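Local coordinates for arylsulfatase (Pseudoalteromonas sp. MB47, PDB 7AJ0) that removes sulfate groups from the algal polysaccharide fucoidan as an exo-acting, calcium-binding sulfatase and assembles into a hexamer, at the interface of chains A and B and the interface of chains A and C. Sequence-based numbering; all coordinates share one arbitrary frame. Chains: chain A/B/C, Arylsulfatase.

Three patches show how a sulfatase hexamer can be built from small contacts between identical chains. Contact 1 and contact 3 belong to the same two-fold interface of chains A and B, with their C-alpha centres about 23 Å apart; contact 2 belongs to the other two-fold interface, A with C, about 19 Å from contact 1 and 36 Å from contact 3. No residue is common to any two of them. Chain A thus presents separate segments, mostly loops with a few short helices and strands, to chains B and C. Each patch recurs with its chains exchanged, so the two kinds of two-fold contact together can link the six copies.

Contact 1: the interface of chains A and B. Residues chain A 71, 74-75; chain B 64, 70, 94, 354, 370, 372.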
ATOM      1  N   GLY A  71      -2.689  13.234 -28.704  1.00 22.33           N
ATOM      2  CA  GLY A  71      -1.468  12.901 -28.005  1.00 27.51           C
ATOM      3  C   GLY A  71      -1.066  11.443 -28.044  1.00 22.60           C
ATOM      4  O   GLY A  71      -0.181  11.045 -27.275  1.00 22.78           O
ATOM      5  N   ALA A  74       1.032   8.013 -33.437  1.00 23.79           N
ATOM      6  CA  ALA A  74       2.398   7.547 -33.645  1.00 24.26           C
ATOM      7  C   ALA A  74       3.141   7.371 -32.328  1.00 24.32           C
ATOM      8  O   ALA A  74       4.080   6.572 -32.249  1.00 24.67           O
ATOM      9  CB  ALA A  74       3.154   8.522 -34.549  1.00 27.93           C
ATOM     10  N   ALA A  75       2.740   8.103 -31.287  1.00 24.03           N
ATOM     11  CA  ALA A  75       3.397   7.973 -29.993  1.00 24.12           C
ATOM     12  C   ALA A  75       3.158   6.611 -29.352  1.00 24.02           C
ATOM     13  O   ALA A  75       3.951   6.199 -28.499  1.00 24.26           O
ATOM     14  CB  ALA A  75       2.918   9.080 -29.051  1.00 23.85           C
TER
ATOM     15  N   TRP B  64       5.984  16.382 -21.502  1.00 20.47           N
ATOM     16  CA  TRP B  64       5.687  15.862 -22.832  1.00 20.47           C
ATOM     17  C   TRP B  64       4.318  16.316 -23.322  1.00 23.72           C
ATOM     18  O   TRP B  64       4.148  16.630 -24.505  1.00 20.63           O
ATOM     19  CB  TRP B  64       5.759  14.335 -22.795  1.00 20.53           C
ATOM     20  CG  TRP B  64       5.752  13.638 -24.119  1.00 20.56           C
ATOM     21  CD1 TRP B  64       6.841  13.215 -24.823  1.00 20.50           C
ATOM     22  CD2 TRP B  64       4.604  13.247 -24.883  1.00 20.72           C
ATOM     23  NE1 TRP B  64       6.445  12.594 -25.981  1.00 20.61           N
ATOM     24  CE2 TRP B  64       5.076  12.601 -26.042  1.00 20.75           C
ATOM     25  CE3 TRP B  64       3.225  13.385 -24.702  1.00 20.91           C
ATOM     26  CZ2 TRP B  64       4.218  12.097 -27.019  1.00 20.95           C
ATOM     27  CZ3 TRP B  64       2.374  12.885 -25.676  1.00 21.12           C
ATOM     28  CH2 TRP B  64       2.875  12.249 -26.819  1.00 21.13           C
ATOM     29  N   TYR B  70       0.680  17.896 -28.362  1.00 21.47           N
ATOM     30  CA  TYR B  70       1.006  16.680 -27.633  1.00 21.33           C
ATOM     31  C   TYR B  70      -0.139  16.206 -26.744  1.00 21.54           C
ATOM     32  O   TYR B  70       0.059  15.304 -25.923  1.00 22.62           O
ATOM     33  CB  TYR B  70       2.258  16.890 -26.779  1.00 21.01           C
ATOM     34  CG  TYR B  70       3.563  16.806 -27.537  1.00 20.84           C
ATOM     35  CD1 TYR B  70       4.127  15.577 -27.850  1.00 20.80           C
ATOM     36  CD2 TYR B  70       4.243  17.957 -27.920  1.00 20.77           C
ATOM     37  CE1 TYR B  70       5.326  15.493 -28.533  1.00 20.71           C
ATOM     38  CE2 TYR B  70       5.442  17.883 -28.606  1.00 20.68           C
ATOM     39  CZ  TYR B  70       5.980  16.647 -28.910  1.00 20.65           C
ATOM     40  OH  TYR B  70       7.175  16.559 -29.592  1.00 20.63           O
ATOM     41  N   THR B  94       7.942  12.177 -31.015  1.00 20.99           N
ATOM     42  CA  THR B  94       7.218  11.602 -29.892  1.00 20.94           C
ATOM     43  C   THR B  94       8.078  10.706 -29.009  1.00 20.91           C
ATOM     44  O   THR B  94       7.594  10.250 -27.967  1.00 20.90           O
ATOM     45  CB  THR B  94       6.005  10.806 -30.405  1.00 21.19           C
ATOM     46  OG1 THR B  94       6.420   9.889 -31.424  1.00 21.40           O
ATOM     47  CG2 THR B  94       4.960  11.756 -30.979  1.00 21.27           C
ATOM     48  N   ARG B 354      11.144  11.423 -21.079  1.00 20.79           N
ATOM     49  CA  ARG B 354      10.499  11.513 -22.386  1.00 20.60           C
ATOM     50  C   ARG B 354       9.865  12.895 -22.501  1.00 20.44           C
ATOM     51  O   ARG B 354       8.878  13.194 -21.818  1.00 20.46           O
ATOM     52  CB  ARG B 354       9.471  10.403 -22.568  1.00 20.72           C
ATOM     53  CG  ARG B 354       9.050  10.190 -24.019  1.00 20.73           C
ATOM     54  CD  ARG B 354       8.029   9.072 -24.143  1.00 20.92           C
ATOM     55  NE  ARG B 354       7.579   8.888 -25.521  1.00 20.98           N
ATOM     56  CZ  ARG B 354       6.760   7.918 -25.919  1.00 21.21           C
ATOM     57  NH1 ARG B 354       6.298   7.034 -25.046  1.00 21.39           N
ATOM     58  NH2 ARG B 354       6.406   7.830 -27.193  1.00 21.30           N
ATOM     59  N   VAL B 370       4.904  13.408 -37.910  1.00 22.59           N
ATOM     60  CA  VAL B 370       4.985  12.913 -36.541  1.00 22.25           C
ATOM     61  C   VAL B 370       5.816  11.638 -36.580  1.00 22.27           C
ATOM     62  O   VAL B 370       5.418  10.655 -37.216  1.00 28.96           O
ATOM     63  CB  VAL B 370       3.602  12.642 -35.932  1.00 22.31           C
ATOM     64  CG1 VAL B 370       3.739  12.254 -34.470  1.00 21.99           C
ATOM     65  CG2 VAL B 370       2.712  13.863 -36.073  1.00 22.41           C
ATOM     66  N   ASN B 372       8.240   8.780 -34.396  1.00 21.97           N
ATOM     67  CA  ASN B 372       8.497   8.166 -33.101  1.00 21.81           C
ATOM     68  C   ASN B 372       9.907   7.589 -32.993  1.00 21.87           C
ATOM     69  O   ASN B 372      10.165   6.766 -32.108  1.00 21.88           O
ATOM     70  CB  ASN B 372       7.458   7.073 -32.831  1.00 22.00           C
ATOM     71  CG  ASN B 372       7.311   6.752 -31.353  1.00 21.84           C
ATOM     72  OD1 ASN B 372       7.335   7.644 -30.505  1.00 21.56           O
ATOM     73  ND2 ASN B 372       7.157   5.472 -31.039  1.00 22.07           N
TER
HETATM   74  O   HOH W   1       4.699   4.810 -26.576  1.00 22.07           O
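In B:Arg354 CG lies anti to the backbone N (chi1 -164°) and the chain runs extended to NE, which delivers the guanidinium edge to a carbonyl of the other subunit. B:Trp64 likewise sends CG anti to its N (chi1 -168°), bringing its NE1 to the B:Thr94 carbonyl that also holds the guanidinium. Across the interface B:Arg354 NH2 donates to A:Ala75 O at 3.2 Å, in the guanidinium plane and on a carbonyl lone pair; a water bridges B:Arg354 NH1 to that same oxygen. Within chain B, B:Thr94 O takes three donors: NE and NH2 of B:Arg354, gripping it side-on with NE at 2.8 Å, and the indole NE1 of B:Trp64. This shared acceptor fixes the rotation of the guanidinium. The hydroxyl OG1 of B:Thr94, in the crowded position between N and the carbonyl carbon, donates to the amide oxygen OD1 of B:Asn372 at 2.6 Å. The methyl CB of A:Ala75 settles against B:Thr94 CB at 3.8 Å and the rim of the indole, while A:Ala74 CB meets B:Val370 CG1. Chain A contributes the short 3-10 helix 73-76 and the loop just before it; chain B answers with loops and strands 354-360 and 369-371.

Contact 2: the interface of chains A and C. Residues chain A 282-283, 286-290; chain C 196-197, 200-201.
The hydroxyl oxygen OG1 of C:Thr200 is gripped by two carbonyls, one from each chain. C:Thr200 OG1 donates to C:Ala196 O at 2.6 Å, one helical turn back, standing above that carbonyl's plane, and lies 2.9 Å from A:Ala288 O across the interface. The second pair also suits a hydrogen bond, but one hydroxyl hydrogen cannot serve both fully, so the donor is likely to be shared or to alternate. A:Ala288 O and C:Ala196 O, both acceptors, stand 3.1 Å apart, and the hydroxyl probably eases their repulsion. OG1 occupies the crowded position between the backbone N and the carbonyl carbon (chi1 61°), which turns the methyl CG2 toward chain A. There C:Thr200 CG2 meets the aliphatic CG of A:Lys282 at 3.8 Å, the two side chains crossing at about a right angle. Bent at chi2 and chi3, A:Met289 runs alongside C:Asp197, its sulfur SD 3.9 Å from C:Asp197 CB. Farther along, the amide ND2 of C:Asn201 points almost straight at a water (175° at the hydrogen), which also bonds C:Asp197 O and A:Ala287 O and so ties the backbones together. In chain A the patch is the loop between the 3-10 helix 279-281 and helix 290-311, reaching A:Pro290 at that helix's start; in chain C it is the short helix 196-199 and the two residues following it.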
ATOM      1  N   LYS A 282      -2.903  -7.080 -40.456  1.00 26.69           N
ATOM      2  CA  LYS A 282      -1.994  -7.765 -39.545  1.00 31.49           C
ATOM      3  C   LYS A 282      -0.593  -7.179 -39.703  1.00 27.04           C
ATOM      4  O   LYS A 282      -0.006  -7.235 -40.789  1.00 27.46           O
ATOM      5  CB  LYS A 282      -1.994  -9.268 -39.808  1.00 27.44           C
ATOM      6  CG  LYS A 282      -1.228 -10.063 -38.755  1.00 28.36           C
ATOM      7  CD  LYS A 282      -1.516 -11.557 -38.829  1.00 30.17           C
ATOM      8  CE  LYS A 282      -2.882 -11.897 -38.243  1.00 47.49           C
ATOM      9  NZ  LYS A 282      -3.111 -13.371 -38.170  1.00 43.98           N
ATOM     10  N   GLY A 283      -0.064  -6.607 -38.624  1.00 26.75           N
ATOM     11  CA  GLY A 283       1.207  -5.919 -38.693  1.00 28.16           C
ATOM     12  C   GLY A 283       1.168  -4.576 -39.382  1.00 26.69           C
ATOM     13  O   GLY A 283       2.228  -4.012 -39.671  1.00 26.93           O
ATOM     14  N   PRO A 286       2.862   0.136 -36.649  1.00 25.64           N
ATOM     15  CA  PRO A 286       4.248  -0.068 -36.190  1.00 26.06           C
ATOM     16  C   PRO A 286       4.334  -0.901 -34.923  1.00 26.01           C
ATOM     17  O   PRO A 286       5.291  -1.666 -34.756  1.00 26.47           O
ATOM     18  CB  PRO A 286       4.762   1.362 -35.966  1.00 25.99           C
ATOM     19  CG  PRO A 286       3.912   2.216 -36.850  1.00 25.75           C
ATOM     20  CD  PRO A 286       2.553   1.562 -36.876  1.00 25.38           C
ATOM     21  N   ALA A 287       3.354  -0.779 -34.023  1.00 25.51           N
ATOM     22  CA  ALA A 287       3.366  -1.581 -32.806  1.00 25.50           C
ATOM     23  C   ALA A 287       3.175  -3.062 -33.105  1.00 25.79           C
ATOM     24  O   ALA A 287       3.719  -3.911 -32.390  1.00 26.08           O
ATOM     25  CB  ALA A 287       2.277  -1.097 -31.847  1.00 24.94           C
ATOM     26  N   ALA A 288       2.404  -3.388 -34.143  1.00 27.39           N
ATOM     27  CA  ALA A 288       2.191  -4.771 -34.567  1.00 26.11           C
ATOM     28  C   ALA A 288       1.519  -5.587 -33.465  1.00 27.04           C
ATOM     29  O   ALA A 288       1.934  -6.702 -33.140  1.00 26.39           O
ATOM     30  CB  ALA A 288       3.509  -5.419 -35.001  1.00 26.77           C
ATOM     31  N   MET A 289       0.470  -5.016 -32.884  1.00 25.46           N
ATOM     32  CA  MET A 289      -0.353  -5.684 -31.888  1.00 25.33           C
ATOM     33  C   MET A 289      -1.810  -5.595 -32.311  1.00 25.02           C
ATOM     34  O   MET A 289      -2.213  -4.621 -32.955  1.00 24.73           O
ATOM     35  CB  MET A 289      -0.173  -5.054 -30.501  1.00 25.06           C
ATOM     36  CG  MET A 289       1.164  -5.376 -29.852  1.00 26.22           C
ATOM     37  SD  MET A 289       1.279  -7.081 -29.268  1.00 25.96           S
ATOM     38  CE  MET A 289       0.250  -7.025 -27.801  1.00 25.61           C
ATOM     39  N   PRO A 290      -2.622  -6.600 -31.969  1.00 25.12           N
ATOM     40  CA  PRO A 290      -4.012  -6.609 -32.458  1.00 24.93           C
ATOM     41  C   PRO A 290      -4.779  -5.319 -32.214  1.00 24.39           C
ATOM     42  O   PRO A 290      -5.468  -4.843 -33.124  1.00 24.26           O
ATOM     43  CB  PRO A 290      -4.632  -7.792 -31.696  1.00 25.14           C
ATOM     44  CG  PRO A 290      -3.488  -8.717 -31.470  1.00 25.62           C
ATOM     45  CD  PRO A 290      -2.287  -7.833 -31.228  1.00 25.52           C
TER
ATOM     46  N   ALA C 196       2.690 -11.152 -30.708  1.00 31.48           N
ATOM     47  CA  ALA C 196       2.421 -10.493 -31.983  1.00 32.33           C
ATOM     48  C   ALA C 196       3.396  -9.354 -32.252  1.00 32.86           C
ATOM     49  O   ALA C 196       3.822  -9.155 -33.396  1.00 33.51           O
ATOM     50  CB  ALA C 196       0.981  -9.975 -32.005  1.00 32.59           C
ATOM     51  N   ASP C 197       3.754  -8.588 -31.217  1.00 32.65           N
ATOM     52  CA  ASP C 197       4.683  -7.477 -31.398  1.00 33.20           C
ATOM     53  C   ASP C 197       5.936  -7.903 -32.150  1.00 33.44           C
ATOM     54  O   ASP C 197       6.541  -7.093 -32.861  1.00 34.18           O
ATOM     55  CB  ASP C 197       5.070  -6.888 -30.039  1.00 32.82           C
ATOM     56  CG  ASP C 197       5.722  -7.913 -29.124  1.00 31.99           C
ATOM     57  OD1 ASP C 197       5.266  -9.076 -29.111  1.00 31.50           O
ATOM     58  OD2 ASP C 197       6.692  -7.560 -28.421  1.00 31.88           O
ATOM     59  N   THR C 200       4.255 -10.615 -35.811  1.00 34.27           N
ATOM     60  CA  THR C 200       3.587  -9.935 -36.913  1.00 35.14           C
ATOM     61  C   THR C 200       4.377  -8.742 -37.436  1.00 35.91           C
ATOM     62  O   THR C 200       3.881  -8.016 -38.304  1.00 36.71           O
ATOM     63  CB  THR C 200       2.187  -9.480 -36.487  1.00 35.09           C
ATOM     64  OG1 THR C 200       2.287  -8.558 -35.396  1.00 34.83           O
ATOM     65  CG2 THR C 200       1.343 -10.677 -36.069  1.00 34.45           C
ATOM     66  N   ASN C 201       5.583  -8.524 -36.928  1.00 35.74           N
ATOM     67  CA  ASN C 201       6.504  -7.499 -37.419  1.00 36.51           C
ATOM     68  C   ASN C 201       7.583  -8.239 -38.204  1.00 36.75           C
ATOM     69  O   ASN C 201       8.461  -8.874 -37.613  1.00 36.22           O
ATOM     70  CB  ASN C 201       7.077  -6.698 -36.257  1.00 36.23           C
ATOM     71  CG  ASN C 201       8.039  -5.618 -36.705  1.00 37.07           C
ATOM     72  OD1 ASN C 201       8.630  -5.698 -37.781  1.00 37.74           O
ATOM     73  ND2 ASN C 201       8.209  -4.602 -35.869  1.00 37.11           N
TER
HETATM   74  O   HOH W   2       6.718  -4.338 -33.272  1.00 35.12           O

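Contact 3: the interface of chains A and B. Residues chain A 472-473, 477-478, 480; chain B 333, 449-450.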
ATOM      1  N   MET A 472      -5.135  21.705 -13.363  1.00 23.45           N
ATOM      2  CA  MET A 472      -3.890  21.537 -12.627  1.00 23.80           C
ATOM      3  C   MET A 472      -3.566  20.086 -12.307  1.00 23.66           C
ATOM      4  O   MET A 472      -2.386  19.734 -12.216  1.00 23.90           O
ATOM      5  CB  MET A 472      -3.950  22.335 -11.322  1.00 24.17           C
ATOM      6  CG  MET A 472      -4.134  23.830 -11.532  1.00 24.43           C
ATOM      7  SD  MET A 472      -2.870  24.513 -12.622  1.00 37.31           S
ATOM      8  CE  MET A 472      -3.858  24.914 -14.047  1.00 24.35           C
ATOM      9  N   ASP A 473      -4.575  19.236 -12.143  1.00 23.35           N
ATOM     10  CA  ASP A 473      -4.380  17.825 -11.808  1.00 23.26           C
ATOM     11  C   ASP A 473      -5.236  16.968 -12.734  1.00 22.83           C
ATOM     12  O   ASP A 473      -6.162  16.281 -12.293  1.00 22.69           O
ATOM     13  CB  ASP A 473      -4.724  17.576 -10.341  1.00 23.46           C
ATOM     14  CG  ASP A 473      -4.228  16.234  -9.843  1.00 23.53           C
ATOM     15  OD1 ASP A 473      -3.516  15.538 -10.597  1.00 23.46           O
ATOM     16  OD2 ASP A 473      -4.551  15.876  -8.692  1.00 23.71           O
ATOM     17  N   MET A 477      -4.268  12.858  -9.368  1.00 23.46           N
ATOM     18  CA  MET A 477      -3.274  12.130  -8.588  1.00 23.84           C
ATOM     19  C   MET A 477      -3.486  12.288  -7.086  1.00 24.20           C
ATOM     20  O   MET A 477      -3.246  11.343  -6.327  1.00 24.47           O
ATOM     21  CB  MET A 477      -1.872  12.597  -8.979  1.00 29.53           C
ATOM     22  CG  MET A 477      -1.522  12.303 -10.427  1.00 39.19           C
ATOM     23  SD  MET A 477       0.008  13.096 -10.943  1.00 25.88           S
ATOM     24  CE  MET A 477       1.205  12.221  -9.931  1.00 37.88           C
ATOM     25  N   ALA A 478      -3.924  13.461  -6.632  1.00 24.26           N
ATOM     26  CA  ALA A 478      -4.152  13.666  -5.207  1.00 24.64           C
ATOM     27  C   ALA A 478      -5.164  14.786  -5.010  1.00 24.55           C
ATOM     28  O   ALA A 478      -4.968  15.900  -5.505  1.00 24.50           O
ATOM     29  CB  ALA A 478      -2.841  13.989  -4.477  1.00 25.15           C
ATOM     30  N   THR A 480      -7.384  17.750  -3.371  1.00 24.94           N
ATOM     31  CA  THR A 480      -7.235  18.870  -2.453  1.00 25.39           C
ATOM     32  C   THR A 480      -8.543  19.260  -1.780  1.00 25.51           C
ATOM     33  O   THR A 480      -8.534  20.132  -0.905  1.00 25.93           O
ATOM     34  CB  THR A 480      -6.662  20.093  -3.185  1.00 25.38           C
ATOM     35  OG1 THR A 480      -7.513  20.440  -4.284  1.00 24.96           O
ATOM     36  CG2 THR A 480      -5.259  19.794  -3.701  1.00 25.41           C
TER
ATOM     37  N   TRP B 333       4.043  21.045  -7.272  1.00 23.51           N
ATOM     38  CA  TRP B 333       2.633  21.221  -7.593  1.00 23.64           C
ATOM     39  C   TRP B 333       1.989  22.186  -6.598  1.00 24.16           C
ATOM     40  O   TRP B 333       2.314  22.150  -5.404  1.00 24.52           O
ATOM     41  CB  TRP B 333       1.927  19.861  -7.558  1.00 23.73           C
ATOM     42  CG  TRP B 333       0.539  19.885  -8.097  1.00 23.86           C
ATOM     43  CD1 TRP B 333       0.151  19.615  -9.376  1.00 23.55           C
ATOM     44  CD2 TRP B 333      -0.653  20.214  -7.377  1.00 24.40           C
ATOM     45  NE1 TRP B 333      -1.210  19.750  -9.497  1.00 23.87           N
ATOM     46  CE2 TRP B 333      -1.728  20.119  -8.284  1.00 24.40           C
ATOM     47  CE3 TRP B 333      -0.917  20.579  -6.054  1.00 24.94           C
ATOM     48  CZ2 TRP B 333      -3.045  20.373  -7.910  1.00 24.93           C
ATOM     49  CZ3 TRP B 333      -2.225  20.833  -5.685  1.00 25.92           C
ATOM     50  CH2 TRP B 333      -3.273  20.728  -6.609  1.00 25.45           C
ATOM     51  N   PRO B 449       2.506  10.678  -3.101  1.00 32.67           N
ATOM     52  CA  PRO B 449       2.081  11.066  -4.454  1.00 25.35           C
ATOM     53  C   PRO B 449       2.656  12.421  -4.841  1.00 24.91           C
ATOM     54  O   PRO B 449       2.637  13.369  -4.054  1.00 25.13           O
ATOM     55  CB  PRO B 449       0.550  11.107  -4.355  1.00 29.86           C
ATOM     56  CG  PRO B 449       0.207  10.276  -3.157  1.00 26.41           C
ATOM     57  CD  PRO B 449       1.359  10.433  -2.203  1.00 36.45           C
ATOM     58  N   ARG B 450       3.178  12.499  -6.065  1.00 24.35           N
ATOM     59  CA  ARG B 450       3.778  13.665  -6.698  1.00 23.91           C
ATOM     60  C   ARG B 450       5.246  13.861  -6.312  1.00 25.70           C
ATOM     61  O   ARG B 450       5.927  14.666  -6.950  1.00 23.47           O
ATOM     62  CB  ARG B 450       3.031  14.976  -6.385  1.00 24.03           C
ATOM     63  CG  ARG B 450       1.620  15.062  -6.920  1.00 24.10           C
ATOM     64  CD  ARG B 450       1.097  16.486  -6.779  1.00 24.19           C
ATOM     65  NE  ARG B 450      -0.220  16.658  -7.382  1.00 24.28           N
ATOM     66  CZ  ARG B 450      -1.353  16.810  -6.700  1.00 31.41           C
ATOM     67  NH1 ARG B 450      -1.357  16.819  -5.371  1.00 34.73           N
ATOM     68  NH2 ARG B 450      -2.493  16.961  -7.357  1.00 45.00           N
TER
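This sulfatase-family subunit offers a loop between strand 466-469 and the 3-10 helix 481-484, and its neighbour sets B:Trp333 and B:Arg450, both from loops, against it, B:Arg450 lying over the face of B:Trp333. B:Arg450 is extended from CG to NE and lays its guanidinium over the indole, B:Arg450 NH2 3.4 Å above the B:Trp333 ring plane and over its centre. B:Arg450 NH2 makes a salt bridge to the carboxylate OD2 of A:Asp473 at 2.7 Å; the two planes are turned 57° apart, and the N-H does not point at this oxygen, so the attraction is probably chiefly one of charge. B:Arg450 NH2 instead donates to A:Ala478 O at 3.3 Å, on a carbonyl lone pair. The carboxylate is itself held by its own loop: A:Met477 N bonds A:Asp473 OD1 at 3.0 Å, and A:Ala478 N reaches the syn lone pair of OD2 almost straight (178° at the hydrogen). At the indole's edge, B:Trp333 NE1 donates to A:Met472 O at 3.0 Å, in the ring plane but from above the carbonyl plane. B:Trp333 CH2, the ring's far corner, meets the methyl CG2 of A:Thr480 tip to tip at 3.6 Å. An alanine in place of B:Trp333 would probably loosen this edge of the interface, losing the bond to A:Met472 O, the methyl contact and the flat support under the guanidinium. Beside this pair, A:Met477 crosses B:Arg450 obliquely, its terminal methyl CE 4.2 Å from B:Arg450 CG.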